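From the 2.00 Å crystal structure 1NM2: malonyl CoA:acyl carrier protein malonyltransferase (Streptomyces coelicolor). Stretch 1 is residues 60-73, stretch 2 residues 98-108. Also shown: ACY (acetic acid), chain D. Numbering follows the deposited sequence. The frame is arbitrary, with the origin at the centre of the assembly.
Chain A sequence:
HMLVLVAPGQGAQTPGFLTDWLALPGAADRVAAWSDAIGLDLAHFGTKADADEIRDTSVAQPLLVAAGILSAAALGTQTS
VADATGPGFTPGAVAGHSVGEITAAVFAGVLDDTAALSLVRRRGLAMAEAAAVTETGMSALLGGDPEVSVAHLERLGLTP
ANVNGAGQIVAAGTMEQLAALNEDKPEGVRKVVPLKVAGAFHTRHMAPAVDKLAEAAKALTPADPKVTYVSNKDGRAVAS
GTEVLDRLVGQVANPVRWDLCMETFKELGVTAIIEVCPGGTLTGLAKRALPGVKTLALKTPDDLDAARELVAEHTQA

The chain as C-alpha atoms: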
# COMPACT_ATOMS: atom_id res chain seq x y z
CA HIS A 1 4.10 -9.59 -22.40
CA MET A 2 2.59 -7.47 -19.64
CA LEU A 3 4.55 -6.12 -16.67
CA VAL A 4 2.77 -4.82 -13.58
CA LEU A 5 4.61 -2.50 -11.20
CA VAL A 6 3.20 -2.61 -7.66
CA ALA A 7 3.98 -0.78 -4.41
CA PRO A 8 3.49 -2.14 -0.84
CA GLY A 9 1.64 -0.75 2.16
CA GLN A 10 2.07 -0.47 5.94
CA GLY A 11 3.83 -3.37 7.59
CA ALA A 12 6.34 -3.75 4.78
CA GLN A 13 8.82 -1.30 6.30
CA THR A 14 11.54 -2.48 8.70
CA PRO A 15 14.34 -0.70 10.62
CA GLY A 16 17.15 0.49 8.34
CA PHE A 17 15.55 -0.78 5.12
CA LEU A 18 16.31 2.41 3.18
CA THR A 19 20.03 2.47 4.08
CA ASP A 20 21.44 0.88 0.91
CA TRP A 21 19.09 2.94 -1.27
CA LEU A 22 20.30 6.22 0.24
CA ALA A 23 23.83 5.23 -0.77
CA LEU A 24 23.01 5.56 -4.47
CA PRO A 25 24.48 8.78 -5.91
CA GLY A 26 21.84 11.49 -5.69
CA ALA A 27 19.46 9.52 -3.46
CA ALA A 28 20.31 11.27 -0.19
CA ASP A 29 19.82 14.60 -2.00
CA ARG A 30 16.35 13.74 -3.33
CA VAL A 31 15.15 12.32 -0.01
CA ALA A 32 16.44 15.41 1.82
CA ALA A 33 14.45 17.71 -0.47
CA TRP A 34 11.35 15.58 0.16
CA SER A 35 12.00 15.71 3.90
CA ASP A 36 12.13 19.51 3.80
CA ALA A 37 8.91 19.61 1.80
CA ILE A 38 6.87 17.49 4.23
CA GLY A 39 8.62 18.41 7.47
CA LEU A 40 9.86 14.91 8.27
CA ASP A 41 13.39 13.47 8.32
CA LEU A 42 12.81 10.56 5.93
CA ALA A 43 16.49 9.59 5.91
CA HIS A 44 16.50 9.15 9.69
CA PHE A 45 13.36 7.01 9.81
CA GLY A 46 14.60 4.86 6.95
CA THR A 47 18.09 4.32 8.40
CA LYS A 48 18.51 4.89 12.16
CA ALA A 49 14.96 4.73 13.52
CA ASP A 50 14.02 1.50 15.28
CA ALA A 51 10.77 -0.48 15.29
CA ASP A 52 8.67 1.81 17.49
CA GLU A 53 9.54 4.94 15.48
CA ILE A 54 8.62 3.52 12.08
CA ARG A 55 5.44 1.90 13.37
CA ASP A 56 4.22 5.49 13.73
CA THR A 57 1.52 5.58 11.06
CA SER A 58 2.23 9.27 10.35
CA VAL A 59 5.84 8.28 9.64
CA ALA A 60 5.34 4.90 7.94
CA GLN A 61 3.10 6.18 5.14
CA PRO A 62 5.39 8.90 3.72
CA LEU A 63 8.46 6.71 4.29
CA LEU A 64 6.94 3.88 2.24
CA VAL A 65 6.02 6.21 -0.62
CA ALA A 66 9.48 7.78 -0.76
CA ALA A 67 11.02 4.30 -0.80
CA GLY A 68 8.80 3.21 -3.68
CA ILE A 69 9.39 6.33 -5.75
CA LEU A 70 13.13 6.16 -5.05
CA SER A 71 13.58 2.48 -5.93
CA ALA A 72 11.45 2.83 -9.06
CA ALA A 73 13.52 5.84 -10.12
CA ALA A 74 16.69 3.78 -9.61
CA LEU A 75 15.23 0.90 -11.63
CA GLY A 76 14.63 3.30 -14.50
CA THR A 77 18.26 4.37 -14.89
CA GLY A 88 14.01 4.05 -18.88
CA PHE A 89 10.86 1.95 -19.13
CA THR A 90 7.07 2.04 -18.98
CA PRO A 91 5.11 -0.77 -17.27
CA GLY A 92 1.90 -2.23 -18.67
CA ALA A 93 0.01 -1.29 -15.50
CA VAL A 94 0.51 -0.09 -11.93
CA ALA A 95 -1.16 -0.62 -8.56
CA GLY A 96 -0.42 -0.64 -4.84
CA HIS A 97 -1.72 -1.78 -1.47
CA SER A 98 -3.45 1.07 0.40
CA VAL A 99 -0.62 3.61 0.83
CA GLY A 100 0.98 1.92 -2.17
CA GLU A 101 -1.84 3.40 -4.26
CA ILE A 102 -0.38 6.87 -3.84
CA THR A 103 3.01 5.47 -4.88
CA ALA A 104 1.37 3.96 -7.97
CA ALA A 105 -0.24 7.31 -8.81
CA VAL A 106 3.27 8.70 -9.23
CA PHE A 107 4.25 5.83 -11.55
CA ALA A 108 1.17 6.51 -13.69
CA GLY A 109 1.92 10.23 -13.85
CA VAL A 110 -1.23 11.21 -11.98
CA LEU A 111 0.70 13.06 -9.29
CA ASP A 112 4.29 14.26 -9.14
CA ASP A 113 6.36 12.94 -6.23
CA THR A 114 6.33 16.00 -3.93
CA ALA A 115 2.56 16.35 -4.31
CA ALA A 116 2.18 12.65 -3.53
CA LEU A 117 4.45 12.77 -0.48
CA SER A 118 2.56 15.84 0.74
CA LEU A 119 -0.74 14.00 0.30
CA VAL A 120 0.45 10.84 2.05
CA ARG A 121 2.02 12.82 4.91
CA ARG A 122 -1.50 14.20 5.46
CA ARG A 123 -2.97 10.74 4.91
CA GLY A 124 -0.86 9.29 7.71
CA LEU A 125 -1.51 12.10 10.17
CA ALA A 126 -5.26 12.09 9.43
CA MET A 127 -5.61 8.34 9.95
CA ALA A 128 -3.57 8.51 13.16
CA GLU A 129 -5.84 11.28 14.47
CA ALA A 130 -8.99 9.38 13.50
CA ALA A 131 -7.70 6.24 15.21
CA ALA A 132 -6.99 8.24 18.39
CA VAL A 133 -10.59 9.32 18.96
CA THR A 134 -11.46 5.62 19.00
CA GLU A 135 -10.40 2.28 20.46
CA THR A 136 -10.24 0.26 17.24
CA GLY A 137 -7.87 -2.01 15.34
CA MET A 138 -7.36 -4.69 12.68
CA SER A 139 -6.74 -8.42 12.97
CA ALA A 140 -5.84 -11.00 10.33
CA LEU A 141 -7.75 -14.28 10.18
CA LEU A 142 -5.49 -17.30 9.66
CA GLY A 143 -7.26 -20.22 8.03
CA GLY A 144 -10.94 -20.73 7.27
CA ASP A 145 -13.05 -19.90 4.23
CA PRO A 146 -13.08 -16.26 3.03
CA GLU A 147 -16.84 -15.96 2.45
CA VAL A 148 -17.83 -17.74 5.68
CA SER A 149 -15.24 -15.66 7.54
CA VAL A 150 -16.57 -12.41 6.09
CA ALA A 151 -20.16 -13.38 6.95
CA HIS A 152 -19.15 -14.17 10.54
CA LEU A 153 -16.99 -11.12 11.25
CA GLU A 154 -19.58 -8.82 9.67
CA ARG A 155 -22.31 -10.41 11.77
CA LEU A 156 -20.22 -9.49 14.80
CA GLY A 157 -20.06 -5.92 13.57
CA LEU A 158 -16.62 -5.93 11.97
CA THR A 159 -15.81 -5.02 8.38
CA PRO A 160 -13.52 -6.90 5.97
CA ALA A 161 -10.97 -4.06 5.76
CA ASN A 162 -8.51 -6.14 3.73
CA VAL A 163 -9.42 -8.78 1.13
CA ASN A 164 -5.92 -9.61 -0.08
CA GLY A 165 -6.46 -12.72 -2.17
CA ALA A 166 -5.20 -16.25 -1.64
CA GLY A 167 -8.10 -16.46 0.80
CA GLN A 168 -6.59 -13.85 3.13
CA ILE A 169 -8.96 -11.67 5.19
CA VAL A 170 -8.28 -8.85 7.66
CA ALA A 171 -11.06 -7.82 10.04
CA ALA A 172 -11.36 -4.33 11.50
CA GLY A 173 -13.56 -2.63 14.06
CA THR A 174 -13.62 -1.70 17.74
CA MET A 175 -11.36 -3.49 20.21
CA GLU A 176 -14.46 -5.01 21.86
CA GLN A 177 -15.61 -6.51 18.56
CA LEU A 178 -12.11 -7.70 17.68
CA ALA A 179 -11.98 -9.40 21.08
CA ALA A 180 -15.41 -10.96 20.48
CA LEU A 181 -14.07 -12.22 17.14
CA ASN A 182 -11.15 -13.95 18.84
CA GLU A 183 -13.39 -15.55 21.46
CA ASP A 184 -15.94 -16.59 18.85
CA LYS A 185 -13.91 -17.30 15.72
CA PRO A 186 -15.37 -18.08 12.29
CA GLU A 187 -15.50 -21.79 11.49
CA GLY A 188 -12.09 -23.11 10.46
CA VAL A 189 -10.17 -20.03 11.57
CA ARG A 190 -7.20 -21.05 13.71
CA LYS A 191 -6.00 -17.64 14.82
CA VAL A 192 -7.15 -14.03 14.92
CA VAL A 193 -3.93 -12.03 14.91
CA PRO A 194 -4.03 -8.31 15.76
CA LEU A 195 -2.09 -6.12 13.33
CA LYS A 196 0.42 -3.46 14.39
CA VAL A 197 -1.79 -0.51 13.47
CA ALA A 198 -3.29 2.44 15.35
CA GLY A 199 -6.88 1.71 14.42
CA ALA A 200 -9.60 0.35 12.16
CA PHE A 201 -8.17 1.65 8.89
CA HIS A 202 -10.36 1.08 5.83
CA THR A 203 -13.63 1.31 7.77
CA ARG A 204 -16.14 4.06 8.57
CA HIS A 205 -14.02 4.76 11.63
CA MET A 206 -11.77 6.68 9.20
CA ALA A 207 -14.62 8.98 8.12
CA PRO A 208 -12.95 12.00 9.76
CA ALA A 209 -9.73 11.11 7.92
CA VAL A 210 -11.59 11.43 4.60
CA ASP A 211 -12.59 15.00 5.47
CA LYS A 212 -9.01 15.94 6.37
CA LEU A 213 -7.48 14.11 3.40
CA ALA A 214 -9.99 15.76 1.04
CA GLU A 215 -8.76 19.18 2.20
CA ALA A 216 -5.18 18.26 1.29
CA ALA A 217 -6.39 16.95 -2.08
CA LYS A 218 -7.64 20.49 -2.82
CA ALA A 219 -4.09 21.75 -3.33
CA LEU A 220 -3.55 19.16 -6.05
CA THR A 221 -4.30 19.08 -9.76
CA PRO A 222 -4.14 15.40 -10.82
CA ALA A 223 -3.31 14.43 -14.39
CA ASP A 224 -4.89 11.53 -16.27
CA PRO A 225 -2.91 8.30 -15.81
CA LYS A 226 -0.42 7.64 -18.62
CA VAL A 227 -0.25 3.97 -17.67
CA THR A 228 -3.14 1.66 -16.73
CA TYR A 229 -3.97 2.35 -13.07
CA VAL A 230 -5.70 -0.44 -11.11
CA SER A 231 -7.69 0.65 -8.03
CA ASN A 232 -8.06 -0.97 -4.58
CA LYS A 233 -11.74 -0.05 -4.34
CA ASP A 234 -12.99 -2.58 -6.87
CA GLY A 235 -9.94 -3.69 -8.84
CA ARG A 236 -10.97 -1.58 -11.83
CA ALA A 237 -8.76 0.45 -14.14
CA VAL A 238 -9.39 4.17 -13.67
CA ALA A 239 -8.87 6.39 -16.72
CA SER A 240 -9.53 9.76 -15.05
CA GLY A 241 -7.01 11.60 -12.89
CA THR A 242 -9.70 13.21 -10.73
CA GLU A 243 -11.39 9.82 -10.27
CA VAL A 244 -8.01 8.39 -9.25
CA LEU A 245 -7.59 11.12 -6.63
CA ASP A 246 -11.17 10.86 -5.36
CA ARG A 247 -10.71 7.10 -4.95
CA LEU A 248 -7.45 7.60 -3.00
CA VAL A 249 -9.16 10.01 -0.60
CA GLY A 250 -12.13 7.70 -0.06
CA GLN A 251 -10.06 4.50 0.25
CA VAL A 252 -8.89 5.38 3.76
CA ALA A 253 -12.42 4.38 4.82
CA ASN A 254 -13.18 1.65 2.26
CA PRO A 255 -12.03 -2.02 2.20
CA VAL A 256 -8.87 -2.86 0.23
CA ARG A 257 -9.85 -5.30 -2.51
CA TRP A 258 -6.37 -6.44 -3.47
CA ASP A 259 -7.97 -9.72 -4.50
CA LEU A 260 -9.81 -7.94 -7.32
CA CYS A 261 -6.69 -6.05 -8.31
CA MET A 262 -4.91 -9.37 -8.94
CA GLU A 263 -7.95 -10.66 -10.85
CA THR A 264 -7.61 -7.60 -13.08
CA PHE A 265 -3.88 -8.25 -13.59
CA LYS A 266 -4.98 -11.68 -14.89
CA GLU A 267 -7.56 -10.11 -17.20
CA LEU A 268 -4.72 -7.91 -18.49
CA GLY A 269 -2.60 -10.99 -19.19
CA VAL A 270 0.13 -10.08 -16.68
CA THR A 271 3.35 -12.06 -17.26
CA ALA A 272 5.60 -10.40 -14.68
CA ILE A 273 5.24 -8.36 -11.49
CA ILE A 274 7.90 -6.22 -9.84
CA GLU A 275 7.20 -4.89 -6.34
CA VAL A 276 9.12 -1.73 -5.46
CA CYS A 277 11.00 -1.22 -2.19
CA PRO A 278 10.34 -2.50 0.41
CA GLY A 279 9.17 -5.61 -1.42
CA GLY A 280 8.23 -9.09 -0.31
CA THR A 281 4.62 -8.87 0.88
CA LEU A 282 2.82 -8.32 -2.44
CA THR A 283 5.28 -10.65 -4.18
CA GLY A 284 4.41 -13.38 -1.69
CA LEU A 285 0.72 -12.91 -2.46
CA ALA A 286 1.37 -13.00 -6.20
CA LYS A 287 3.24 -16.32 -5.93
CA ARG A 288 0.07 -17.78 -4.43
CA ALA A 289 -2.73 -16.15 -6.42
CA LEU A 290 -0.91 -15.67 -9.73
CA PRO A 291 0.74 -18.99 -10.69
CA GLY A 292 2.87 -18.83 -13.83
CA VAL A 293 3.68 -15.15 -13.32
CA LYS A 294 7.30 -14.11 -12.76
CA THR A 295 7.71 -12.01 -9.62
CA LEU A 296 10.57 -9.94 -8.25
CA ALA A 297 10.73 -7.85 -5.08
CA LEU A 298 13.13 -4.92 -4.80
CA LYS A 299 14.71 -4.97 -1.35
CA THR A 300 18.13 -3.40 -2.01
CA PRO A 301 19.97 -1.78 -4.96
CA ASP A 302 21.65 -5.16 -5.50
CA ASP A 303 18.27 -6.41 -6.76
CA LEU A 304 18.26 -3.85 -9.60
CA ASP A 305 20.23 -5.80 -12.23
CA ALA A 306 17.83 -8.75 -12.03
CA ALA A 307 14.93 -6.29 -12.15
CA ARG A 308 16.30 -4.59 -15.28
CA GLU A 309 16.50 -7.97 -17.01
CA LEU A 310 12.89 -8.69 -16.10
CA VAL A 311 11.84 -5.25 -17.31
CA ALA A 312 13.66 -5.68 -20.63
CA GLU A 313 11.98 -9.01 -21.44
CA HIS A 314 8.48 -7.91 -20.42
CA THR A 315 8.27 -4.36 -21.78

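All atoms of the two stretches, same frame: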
# COMPACT_ATOMS: atom_id res chain seq x y z
N ALA A 60 5.32 6.03 8.87
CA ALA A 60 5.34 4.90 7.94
C ALA A 60 4.80 5.20 6.54
O ALA A 60 5.40 4.79 5.55
CB ALA A 60 4.58 3.72 8.55
N GLN A 61 3.67 5.90 6.46
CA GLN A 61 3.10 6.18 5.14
C GLN A 61 4.03 6.97 4.21
O GLN A 61 4.33 6.51 3.11
CB GLN A 61 1.72 6.84 5.31
CG GLN A 61 0.73 5.87 5.96
CD GLN A 61 -0.71 6.28 5.84
OE1 GLN A 61 -1.11 6.93 4.88
NE2 GLN A 61 -1.52 5.87 6.81
N PRO A 62 4.50 8.16 4.63
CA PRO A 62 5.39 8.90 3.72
C PRO A 62 6.71 8.17 3.45
O PRO A 62 7.27 8.27 2.36
CB PRO A 62 5.59 10.24 4.42
CG PRO A 62 5.36 9.92 5.87
CD PRO A 62 4.16 8.98 5.81
N LEU A 63 7.22 7.45 4.45
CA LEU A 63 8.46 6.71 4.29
C LEU A 63 8.32 5.64 3.20
O LEU A 63 9.20 5.47 2.37
CB LEU A 63 8.87 6.05 5.61
CG LEU A 63 10.12 5.17 5.60
CD1 LEU A 63 11.33 5.96 5.12
CD2 LEU A 63 10.37 4.66 7.02
N LEU A 64 7.20 4.92 3.23
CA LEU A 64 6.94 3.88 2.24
C LEU A 64 6.85 4.45 0.83
O LEU A 64 7.37 3.86 -0.11
CB LEU A 64 5.65 3.12 2.58
CG LEU A 64 5.76 2.11 3.73
CD1 LEU A 64 4.38 1.69 4.20
CD2 LEU A 64 6.56 0.91 3.24
N VAL A 65 6.18 5.59 0.69
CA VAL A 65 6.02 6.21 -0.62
C VAL A 65 7.36 6.69 -1.18
O VAL A 65 7.66 6.48 -2.35
CB VAL A 65 5.02 7.40 -0.55
CG1 VAL A 65 4.93 8.09 -1.91
CG2 VAL A 65 3.62 6.90 -0.14
N ALA A 66 8.17 7.31 -0.33
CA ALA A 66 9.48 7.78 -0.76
C ALA A 66 10.35 6.61 -1.19
O ALA A 66 11.11 6.71 -2.16
CB ALA A 66 10.17 8.55 0.37
N ALA A 67 10.24 5.50 -0.47
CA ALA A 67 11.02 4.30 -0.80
C ALA A 67 10.62 3.75 -2.17
O ALA A 67 11.47 3.38 -2.97
CB ALA A 67 10.82 3.23 0.27
N GLY A 68 9.31 3.71 -2.42
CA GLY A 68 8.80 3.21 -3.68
C GLY A 68 9.18 4.09 -4.86
O GLY A 68 9.60 3.59 -5.92
N ILE A 69 9.04 5.40 -4.69
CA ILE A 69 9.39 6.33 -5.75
C ILE A 69 10.90 6.27 -6.02
O ILE A 69 11.34 6.26 -7.17
CB ILE A 69 9.03 7.78 -5.38
CG1 ILE A 69 7.52 7.92 -5.21
CG2 ILE A 69 9.53 8.73 -6.45
CD1 ILE A 69 7.07 9.25 -4.67
N LEU A 70 11.68 6.21 -4.94
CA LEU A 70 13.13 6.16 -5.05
C LEU A 70 13.64 4.89 -5.73
O LEU A 70 14.49 4.96 -6.62
CB LEU A 70 13.76 6.28 -3.65
CG LEU A 70 15.27 6.54 -3.59
CD1 LEU A 70 15.59 7.91 -4.20
CD2 LEU A 70 15.74 6.49 -2.14
N SER A 71 13.12 3.72 -5.33
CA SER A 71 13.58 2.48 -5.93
C SER A 71 13.15 2.38 -7.39
O SER A 71 13.90 1.90 -8.24
CB SER A 71 13.08 1.27 -5.14
OG SER A 71 11.67 1.28 -4.97
N ALA A 72 11.94 2.85 -7.69
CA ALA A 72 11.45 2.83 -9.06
C ALA A 72 12.35 3.73 -9.92
O ALA A 72 12.74 3.36 -11.03
CB ALA A 72 10.03 3.33 -9.12
N ALA A 73 12.67 4.91 -9.40
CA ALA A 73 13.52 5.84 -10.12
C ALA A 73 14.87 5.17 -10.42
O ALA A 73 15.39 5.29 -11.52
CB ALA A 73 13.72 7.11 -9.30
N SER A 98 -3.10 -0.05 -0.47
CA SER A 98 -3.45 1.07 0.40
C SER A 98 -2.54 2.28 0.16
O SER A 98 -2.75 3.03 -0.78
CB SER A 98 -3.39 0.64 1.87
OG SER A 98 -4.08 1.58 2.68
N VAL A 99 -1.54 2.47 1.01
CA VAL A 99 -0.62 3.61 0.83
C VAL A 99 0.11 3.44 -0.50
O VAL A 99 0.49 4.43 -1.14
CB VAL A 99 0.45 3.70 1.95
CG1 VAL A 99 -0.21 3.72 3.31
CG2 VAL A 99 1.43 2.55 1.85
N GLY A 100 0.30 2.20 -0.91
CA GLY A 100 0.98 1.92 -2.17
C GLY A 100 0.24 2.49 -3.37
O GLY A 100 0.81 2.62 -4.45
N GLU A 101 -1.04 2.83 -3.18
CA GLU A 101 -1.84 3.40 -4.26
C GLU A 101 -1.36 4.81 -4.61
O GLU A 101 -1.47 5.25 -5.75
CB GLU A 101 -3.32 3.48 -3.88
CG GLU A 101 -4.01 2.15 -3.72
CD GLU A 101 -5.47 2.22 -4.15
OE1 GLU A 101 -5.78 1.68 -5.23
OE2 GLU A 101 -6.28 2.82 -3.41
N ILE A 102 -0.87 5.53 -3.60
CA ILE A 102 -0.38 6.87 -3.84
C ILE A 102 0.93 6.72 -4.61
O ILE A 102 1.20 7.47 -5.54
CB ILE A 102 -0.13 7.65 -2.52
CG1 ILE A 102 -1.47 8.00 -1.86
CG2 ILE A 102 0.64 8.93 -2.80
CD1 ILE A 102 -2.27 6.82 -1.36
N THR A 103 1.73 5.73 -4.22
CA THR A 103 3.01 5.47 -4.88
C THR A 103 2.76 5.16 -6.36
O THR A 103 3.48 5.65 -7.24
CB THR A 103 3.73 4.28 -4.23
OG1 THR A 103 3.82 4.50 -2.81
CG2 THR A 103 5.14 4.11 -4.80
N ALA A 104 1.73 4.35 -6.62
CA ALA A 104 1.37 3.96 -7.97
C ALA A 104 0.85 5.14 -8.79
O ALA A 104 0.97 5.14 -10.02
CB ALA A 104 0.31 2.86 -7.93
N ALA A 105 0.27 6.13 -8.12
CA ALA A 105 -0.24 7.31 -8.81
C ALA A 105 0.93 8.09 -9.41
O ALA A 105 0.79 8.74 -10.46
CB ALA A 105 -1.01 8.20 -7.84
N VAL A 106 2.07 8.02 -8.75
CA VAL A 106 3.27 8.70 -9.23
C VAL A 106 3.76 7.95 -10.47
O VAL A 106 4.05 8.57 -11.50
CB VAL A 106 4.39 8.72 -8.14
CG1 VAL A 106 5.65 9.37 -8.69
CG2 VAL A 106 3.90 9.48 -6.91
N PHE A 107 3.82 6.62 -10.40
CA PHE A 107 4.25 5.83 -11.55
C PHE A 107 3.38 6.07 -12.78
O PHE A 107 3.88 6.07 -13.90
CB PHE A 107 4.24 4.33 -11.23
CG PHE A 107 5.08 3.94 -10.05
CD1 PHE A 107 6.15 4.73 -9.64
CD2 PHE A 107 4.80 2.78 -9.34
CE1 PHE A 107 6.93 4.37 -8.55
CE2 PHE A 107 5.57 2.41 -8.24
CZ PHE A 107 6.64 3.21 -7.84
N ALA A 108 2.08 6.28 -12.58
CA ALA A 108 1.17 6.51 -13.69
C ALA A 108 1.12 7.97 -14.14
O ALA A 108 0.39 8.32 -15.06
CB ALA A 108 -0.25 6.04 -13.33
C ACY D . -3.23 1.77 5.65
O ACY D . -2.23 2.05 6.44
OXT ACY D . -3.83 2.57 4.86
CH3 ACY D . -3.69 0.32 5.73

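Helix packing often pairs a glycine on one helix with a branched side chain on the other, as residues 60-73 and 98-108 of this malonyltransferase illustrate. The first stretch is helical throughout, with a kink at Pro62, whose nitrogen carries no hydrogen and so cannot bond to the preceding turn. Beyond it the i to i+4 ladder is regular, from Leu64 N to Ala60 O at 2.9 Å through Ala73 N to Ile69 O at 2.9 Å. The second stretch is helical over residues 100-107 and less even: several of its later bonds are weak, among them Val106 N to Ile102 O at 3.4 Å and Phe107 N to Thr103 O at 3.3 Å. The two helices run in broadly the same direction, their axes inclined by 32° and approaching to 9.0 Å. In register, Val65 lies by Thr103, with their CA atoms 5.3 Å apart, and Gln61 by Val99, with CA atoms 6.2 Å apart.

No hydrogen bond crosses the interface, so shape and apolar contact define it. At one end Val99 points toward the first helix, where its CG1 lies 3.5 Å from Gln61 CG and its CG2 3.9 Å from Leu64 CD1. The polar end of Gln61 finds hydrogen bonds elsewhere in the structure, leaving its aliphatic part to pack here.

The middle turns on Thr103 and Gly68. Thr103 OG1 sits 3.5 Å from Val65 CA, while its CG2 lies 3.9 Å from Gly68 CA. A CB on Gly68 would point toward the second helix and fall 2.7 Å from Thr103 CG2, a clash; the bare glycine makes room for that methyl.

Farther along, Ile69 CD1 meets Val106 CG2 at 3.9 Å, and Phe107 closes the contact. Its CA-to-CB bond points sideways, yet with chi1 at -57° (m) the ring reaches back to the first helix. Gly68 O, 3.5 Å from Phe107 CZ, and Ile69 CA, 4.2 Å from Phe107 CE1, both lie at the ring edge, whereas Ala72 CB approaches Phe107 CE1 obliquely at a tight 3.3 Å. Gly68 O also accepts a bond from Ala72 N at 3.0 Å within its own helix.

Ser98 stands outside this packing: its OG donates a very short hydrogen bond, 2.4 Å, to OXT of the acetic acid, probably a component of the crystallisation liquor. The general lesson is that a small residue in one helix can accommodate a branched one in its neighbour.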